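Local coordinates for superoxide dismutase (Clostridium difficile, PDB 3TJT), which probably catalyses the dismutation of superoxide to hydrogen peroxide and dioxygen at a protein-bound iron centre, protecting cells from toxic radicals, at residues K28-K33 with Y83-F88; Q36-K41 with P150-P155. All blocks are in the same frame, centred on the assembly; numbering follows the deposited sequence.

Overall arrangement
Both contacts are buried and start from helix 24-46, two turns apart, but they reach different partners. Interaction 1 runs from helix 24-46 to helix 72-90 within the alpha-hairpin region and is a metal site: imidazole nitrogens are brought together by iron, with aromatic packing at their side. Interaction 2 crosses from the same helix to the loop between strands 144-150 and 161-167, joining the hairpin to the C-terminal region by one hydrogen bond between a phenol and an amide. The two meet where His85 CE1 lies 3.4 Å from Tyr38 CE2 and Asn84 ND2 probably hydrogen-bonds Gln152 OE1, which places interaction 2 beside the metal ligands. Both also touch the second subunit.

Interaction 1: K28-K33 with Y83-F88; sequences KLHHDK and YNHKFF. With FE (Fe (III) ion), chain B.
His85 is the residue of 83-88 that meets His30 most closely: their NE2 atoms lie 3.1 Å apart, without a hydrogen bond, because both bind the same iron. His85 NE2 is 2.2 Å from the iron, and His30 NE2 approaches the iron to 2.2 Å as well. His30 NE2 lies at the edge of the His85 ring, near its plane, while the two ring planes stand at 87°. CG of His85 is anti to the carbonyl carbon (chi1 -75°), which directs the imidazole from helix 72-90 toward helix 24-46. A chi1 of -156°, which sets the ring of His30 trans to the backbone N, carries it out from helix 24-46 to the metal. The rotation of the His85 ring is fixed from behind, since ND1 is hydrogen-bonded to the carbonyl oxygen of Gly81 one turn earlier; this leaves NE2 for the iron. One turn later, Phe88 packs beside His30, its CE2 reaching His30 CE1 at 3.7 Å. These rings meet rim to rim, neither lying over the other, and complete a small aromatic cluster. Water 1 binds the iron at 2.2 Å, and Asp167 and His171 supply the other two protein ligands. Three histidines, one aspartate and a solvent molecule form the five-coordinate centre characteristic of iron/manganese superoxide dismutases.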
loop_
_atom_site.group_PDB
_atom_site.type_symbol
_atom_site.label_atom_id
_atom_site.label_comp_id
_atom_site.label_asym_id
_atom_site.label_seq_id
_atom_site.Cartn_x
_atom_site.Cartn_y
_atom_site.Cartn_z
ATOM N N LYS A 28 -15.242 7.281 9.209
ATOM C CA LYS A 28 -16.383 6.820 8.426
ATOM C C LYS A 28 -15.955 5.936 7.251
ATOM O O LYS A 28 -16.490 4.851 7.058
ATOM C CB LYS A 28 -17.210 8.007 7.915
ATOM C CG LYS A 28 -17.991 8.737 8.997
ATOM C CD LYS A 28 -19.467 8.344 8.988
ATOM C CE LYS A 28 -20.238 9.054 10.106
ATOM N NZ LYS A 28 -21.623 8.517 10.279
ATOM N N LEU A 29 -14.986 6.402 6.472
ATOM C CA LEU A 29 -14.531 5.634 5.321
ATOM C C LEU A 29 -13.863 4.352 5.782
ATOM O O LEU A 29 -14.125 3.278 5.251
ATOM C CB LEU A 29 -13.529 6.450 4.502
ATOM C CG LEU A 29 -14.107 7.613 3.691
ATOM C CD1 LEU A 29 -13.004 8.589 3.332
ATOM C CD2 LEU A 29 -14.820 7.121 2.452
ATOM N N HIS A 30 -12.989 4.475 6.766
ATOM C CA HIS A 30 -12.173 3.346 7.210
ATOM C C HIS A 30 -13.077 2.224 7.726
ATOM O O HIS A 30 -12.893 1.051 7.390
ATOM C CB HIS A 30 -11.211 3.817 8.298
ATOM C CG HIS A 30 -9.981 2.973 8.428
ATOM N ND1 HIS A 30 -9.014 3.223 9.377
ATOM C CD2 HIS A 30 -9.546 1.903 7.717
ATOM C CE1 HIS A 30 -8.042 2.336 9.257
ATOM N NE2 HIS A 30 -8.342 1.525 8.260
ATOM N N HIS A 31 -14.069 2.581 8.539
ATOM C CA HIS A 31 -14.965 1.575 9.104
ATOM C C HIS A 31 -16.075 1.152 8.141
ATOM O O HIS A 31 -16.293 -0.041 7.912
ATOM C CB HIS A 31 -15.581 2.095 10.420
ATOM C CG HIS A 31 -16.519 1.126 11.071
ATOM N ND1 HIS A 31 -17.821 0.950 10.656
ATOM C CD2 HIS A 31 -16.339 0.284 12.117
ATOM C CE1 HIS A 31 -18.402 0.036 11.413
ATOM N NE2 HIS A 31 -17.526 -0.380 12.309
ATOM N N ASP A 32 -16.782 2.125 7.573
ATOM C CA ASP A 32 -17.985 1.826 6.794
ATOM C C ASP A 32 -17.709 1.346 5.369
ATOM O O ASP A 32 -18.545 0.674 4.776
ATOM C CB ASP A 32 -18.922 3.037 6.732
ATOM C CG ASP A 32 -19.408 3.484 8.102
ATOM O OD1 ASP A 32 -19.118 2.812 9.111
ATOM O OD2 ASP A 32 -20.080 4.529 8.169
ATOM N N LYS A 33 -16.558 1.717 4.813
ATOM C CA LYS A 33 -16.192 1.264 3.472
ATOM C C LYS A 33 -15.104 0.180 3.465
ATOM O O LYS A 33 -15.327 -0.916 2.956
ATOM C CB LYS A 33 -15.749 2.439 2.595
ATOM C CG LYS A 33 -16.766 3.557 2.500
ATOM C CD LYS A 33 -18.052 3.105 1.850
ATOM C CE LYS A 33 -19.011 4.293 1.758
ATOM N NZ LYS A 33 -20.361 3.878 1.309
ATOM N N TYR A 83 -10.099 -9.097 10.513
ATOM C CA TYR A 83 -9.522 -9.251 11.839
ATOM C C TYR A 83 -8.765 -7.992 12.254
ATOM O O TYR A 83 -8.946 -7.483 13.366
ATOM C CB TYR A 83 -8.579 -10.458 11.892
ATOM C CG TYR A 83 -8.035 -10.683 13.282
ATOM C CD1 TYR A 83 -8.749 -11.428 14.207
ATOM C CD2 TYR A 83 -6.826 -10.126 13.677
ATOM C CE1 TYR A 83 -8.270 -11.627 15.485
ATOM C CE2 TYR A 83 -6.343 -10.312 14.961
ATOM C CZ TYR A 83 -7.069 -11.069 15.854
ATOM O OH TYR A 83 -6.595 -11.262 17.131
ATOM N N ASN A 84 -7.906 -7.499 11.365
ATOM C CA ASN A 84 -7.041 -6.379 11.696
ATOM C C ASN A 84 -7.839 -5.110 12.019
ATOM O O ASN A 84 -7.485 -4.360 12.926
ATOM C CB ASN A 84 -6.037 -6.097 10.566
ATOM C CG ASN A 84 -4.988 -7.191 10.411
ATOM O OD1 ASN A 84 -4.788 -8.022 11.304
ATOM N ND2 ASN A 84 -4.298 -7.189 9.266
ATOM N N HIS A 85 -8.901 -4.858 11.265
ATOM C CA HIS A 85 -9.669 -3.639 11.486
ATOM C C HIS A 85 -10.512 -3.722 12.748
ATOM O O HIS A 85 -10.600 -2.749 13.494
ATOM C CB HIS A 85 -10.501 -3.281 10.253
ATOM C CG HIS A 85 -9.664 -2.724 9.150
ATOM N ND1 HIS A 85 -8.979 -3.528 8.262
ATOM C CD2 HIS A 85 -9.323 -1.448 8.848
ATOM C CE1 HIS A 85 -8.284 -2.767 7.432
ATOM N NE2 HIS A 85 -8.472 -1.503 7.770
ATOM N N LYS A 86 -11.121 -4.875 12.998
ATOM C CA LYS A 86 -11.847 -5.042 14.253
ATOM C C LYS A 86 -10.893 -4.757 15.410
ATOM O O LYS A 86 -11.222 -4.000 16.335
ATOM C CB LYS A 86 -12.443 -6.449 14.387
ATOM C CG LYS A 86 -13.294 -6.596 15.658
ATOM C CD LYS A 86 -13.569 -8.052 16.022
ATOM C CE LYS A 86 -14.277 -8.786 14.917
ATOM N NZ LYS A 86 -14.609 -10.193 15.301
ATOM N N PHE A 87 -9.702 -5.345 15.344
ATOM C CA PHE A 87 -8.676 -5.158 16.365
ATOM C C PHE A 87 -8.273 -3.688 16.495
ATOM O O PHE A 87 -8.172 -3.149 17.600
ATOM C CB PHE A 87 -7.436 -6.014 16.030
ATOM C CG PHE A 87 -6.327 -5.884 17.024
ATOM C CD1 PHE A 87 -6.208 -6.789 18.071
ATOM C CD2 PHE A 87 -5.409 -4.856 16.931
ATOM C CE1 PHE A 87 -5.191 -6.670 18.990
ATOM C CE2 PHE A 87 -4.390 -4.726 17.864
ATOM C CZ PHE A 87 -4.282 -5.632 18.893
ATOM N N PHE A 88 -8.040 -3.048 15.355
ATOM C CA PHE A 88 -7.585 -1.659 15.325
ATOM C C PHE A 88 -8.600 -0.691 15.955
ATOM O O PHE A 88 -8.233 0.163 16.767
ATOM C CB PHE A 88 -7.285 -1.260 13.874
ATOM C CG PHE A 88 -6.710 0.118 13.719
ATOM C CD1 PHE A 88 -5.540 0.478 14.368
ATOM C CD2 PHE A 88 -7.331 1.046 12.890
ATOM C CE1 PHE A 88 -4.992 1.754 14.215
ATOM C CE2 PHE A 88 -6.795 2.327 12.732
ATOM C CZ PHE A 88 -5.624 2.676 13.385
HETATM FE FE FE B . -7.114 0.152 7.138
HETATM O O HOH W 1 -5.602 -1.298 6.370
#

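Interaction 2: Q36-K41 with P150-P155; sequences QAYVDK and PNQDSP
Tyr38 and Gln152 join the two segments through a single side-chain hydrogen bond, from Gln152 NE2 to Tyr38 OH at 2.9 Å. The bond is bent, with an N-H...O angle of 134°, and the hydroxyl lies well out of the amide plane. The two side chains cross at about a right angle, with the planes of the phenol ring and the amide 63° apart. Gln152 reaches the hydroxyl on a chain kinked at chi2 (-64°) and not fully extended. Other hydrogen bonds settle the amide's orientation, for OE1 accepts from Trp133 NE1 and Asn84 ND2, leaving NE2 turned toward Tyr38 OH and the iron-bound water, whose oxygen lies 2.9 Å from Gln152 NE2. The accompanying packing is slight: Gln152 NE2 is 3.4 Å from Tyr38 CZ, and CG of the glutamine rests 4.1 Å from Tyr38 CE1. Phe129 of the second subunit packs against both Tyr38 and Gln152. Backbone bonding shapes the loop: a type II' beta turn runs from Pro150 to Asp153, closed by Asp153 N to Pro150 O at 3.0 Å, and it places Gln152 at its third position with the side chain directed at the helix. A tyrosine from the hairpin with a glutamine from the C-terminal region beside the metal-bound solvent is the second-shell pattern of manganese-type members of the iron/manganese superoxide dismutase family, although iron is bound here.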
loop_
_atom_site.group_PDB
_atom_site.type_symbol
_atom_site.label_atom_id
_atom_site.label_comp_id
_atom_site.label_asym_id
_atom_site.label_seq_id
_atom_site.Cartn_x
_atom_site.Cartn_y
_atom_site.Cartn_z
ATOM N N GLN A 36 -15.832 -2.826 6.049
ATOM C CA GLN A 36 -16.989 -3.478 5.453
ATOM C C GLN A 36 -16.660 -4.327 4.215
ATOM O O GLN A 36 -17.187 -5.427 4.057
ATOM C CB GLN A 36 -18.057 -2.442 5.091
ATOM C CG GLN A 36 -19.339 -3.047 4.540
ATOM C CD GLN A 36 -20.201 -3.665 5.627
ATOM O OE1 GLN A 36 -20.533 -3.010 6.615
ATOM N NE2 GLN A 36 -20.554 -4.933 5.460
ATOM N N ALA A 37 -15.808 -3.810 3.334
ATOM C CA ALA A 37 -15.437 -4.536 2.118
ATOM C C ALA A 37 -14.696 -5.838 2.425
ATOM O O ALA A 37 -14.937 -6.854 1.775
ATOM C CB ALA A 37 -14.589 -3.654 1.191
ATOM N N TYR A 38 -13.781 -5.811 3.392
ATOM C CA TYR A 38 -13.089 -7.050 3.771
ATOM C C TYR A 38 -14.078 -8.109 4.241
ATOM O O TYR A 38 -13.985 -9.275 3.863
ATOM C CB TYR A 38 -12.030 -6.805 4.846
ATOM C CG TYR A 38 -10.876 -5.969 4.353
ATOM C CD1 TYR A 38 -10.119 -6.369 3.250
ATOM C CD2 TYR A 38 -10.556 -4.770 4.973
ATOM C CE1 TYR A 38 -9.063 -5.590 2.793
ATOM C CE2 TYR A 38 -9.515 -3.987 4.520
ATOM C CZ TYR A 38 -8.768 -4.407 3.431
ATOM O OH TYR A 38 -7.731 -3.614 2.989
ATOM N N VAL A 39 -15.032 -7.700 5.067
ATOM C CA VAL A 39 -16.022 -8.640 5.580
ATOM C C VAL A 39 -16.914 -9.167 4.452
ATOM O O VAL A 39 -17.199 -10.364 4.378
ATOM C CB VAL A 39 -16.866 -8.005 6.699
ATOM C CG1 VAL A 39 -18.042 -8.909 7.077
ATOM C CG2 VAL A 39 -15.991 -7.700 7.912
ATOM N N ASP A 40 -17.353 -8.284 3.562
ATOM C CA ASP A 40 -18.213 -8.711 2.460
ATOM C C ASP A 40 -17.490 -9.696 1.536
ATOM O O ASP A 40 -18.068 -10.698 1.102
ATOM C CB ASP A 40 -18.698 -7.511 1.634
ATOM C CG ASP A 40 -19.681 -6.616 2.392
ATOM O OD1 ASP A 40 -20.182 -7.023 3.457
ATOM O OD2 ASP A 40 -19.951 -5.493 1.904
ATOM N N LYS A 41 -16.226 -9.412 1.228
ATOM C CA LYS A 41 -15.476 -10.265 0.308
ATOM C C LYS A 41 -15.171 -11.621 0.945
ATOM O O LYS A 41 -15.218 -12.665 0.277
ATOM C CB LYS A 41 -14.190 -9.575 -0.158
ATOM C CG LYS A 41 -14.440 -8.394 -1.092
ATOM C CD LYS A 41 -13.153 -7.617 -1.346
ATOM C CE LYS A 41 -13.387 -6.446 -2.281
ATOM N NZ LYS A 41 -13.831 -6.932 -3.616
ATOM N N PRO A 150 3.013 -6.895 6.042
ATOM C CA PRO A 150 2.569 -6.206 4.823
ATOM C C PRO A 150 1.091 -6.412 4.553
ATOM O O PRO A 150 0.527 -7.436 4.935
ATOM C CB PRO A 150 3.368 -6.914 3.724
ATOM C CG PRO A 150 3.505 -8.333 4.250
ATOM C CD PRO A 150 3.650 -8.199 5.752
ATOM N N ASN A 151 0.472 -5.451 3.869
ATOM C CA ASN A 151 -0.898 -5.609 3.410
ATOM C C ASN A 151 -1.845 -5.949 4.563
ATOM O O ASN A 151 -1.896 -5.186 5.517
ATOM C CB ASN A 151 -0.948 -6.593 2.239
ATOM C CG ASN A 151 -0.026 -6.159 1.117
ATOM O OD1 ASN A 151 0.065 -4.963 0.828
ATOM N ND2 ASN A 151 0.696 -7.108 0.509
ATOM N N GLN A 152 -2.588 -7.051 4.494
ATOM C CA GLN A 152 -3.413 -7.430 5.658
ATOM C C GLN A 152 -2.923 -8.703 6.334
ATOM O O GLN A 152 -3.693 -9.391 7.008
ATOM C CB GLN A 152 -4.895 -7.574 5.309
ATOM C CG GLN A 152 -5.544 -6.301 4.726
ATOM C CD GLN A 152 -5.577 -5.123 5.693
ATOM O OE1 GLN A 152 -5.370 -5.287 6.915
ATOM N NE2 GLN A 152 -5.835 -3.939 5.171
ATOM N N ASP A 153 -1.652 -9.021 6.155
ATOM C CA ASP A 153 -1.080 -10.148 6.887
ATOM C C ASP A 153 -1.105 -9.869 8.392
ATOM O O ASP A 153 -1.086 -8.718 8.824
ATOM C CB ASP A 153 0.324 -10.468 6.380
ATOM C CG ASP A 153 0.312 -10.973 4.931
ATOM O OD1 ASP A 153 -0.776 -11.302 4.422
ATOM O OD2 ASP A 153 1.389 -11.055 4.309
ATOM N N SER A 154 -1.175 -10.927 9.199
ATOM C CA SER A 154 -1.355 -10.756 10.638
ATOM C C SER A 154 -0.345 -11.565 11.424
ATOM O O SER A 154 -0.009 -12.673 11.019
ATOM C CB SER A 154 -2.752 -11.239 11.033
ATOM O OG SER A 154 -2.863 -11.376 12.443
ATOM N N PRO A 155 0.123 -11.025 12.566
ATOM C CA PRO A 155 1.024 -11.771 13.458
ATOM C C PRO A 155 0.397 -13.083 13.938
ATOM O O PRO A 155 1.127 -14.013 14.281
ATOM C CB PRO A 155 1.198 -10.841 14.661
ATOM C CG PRO A 155 0.789 -9.489 14.191
ATOM C CD PRO A 155 -0.173 -9.668 13.062
#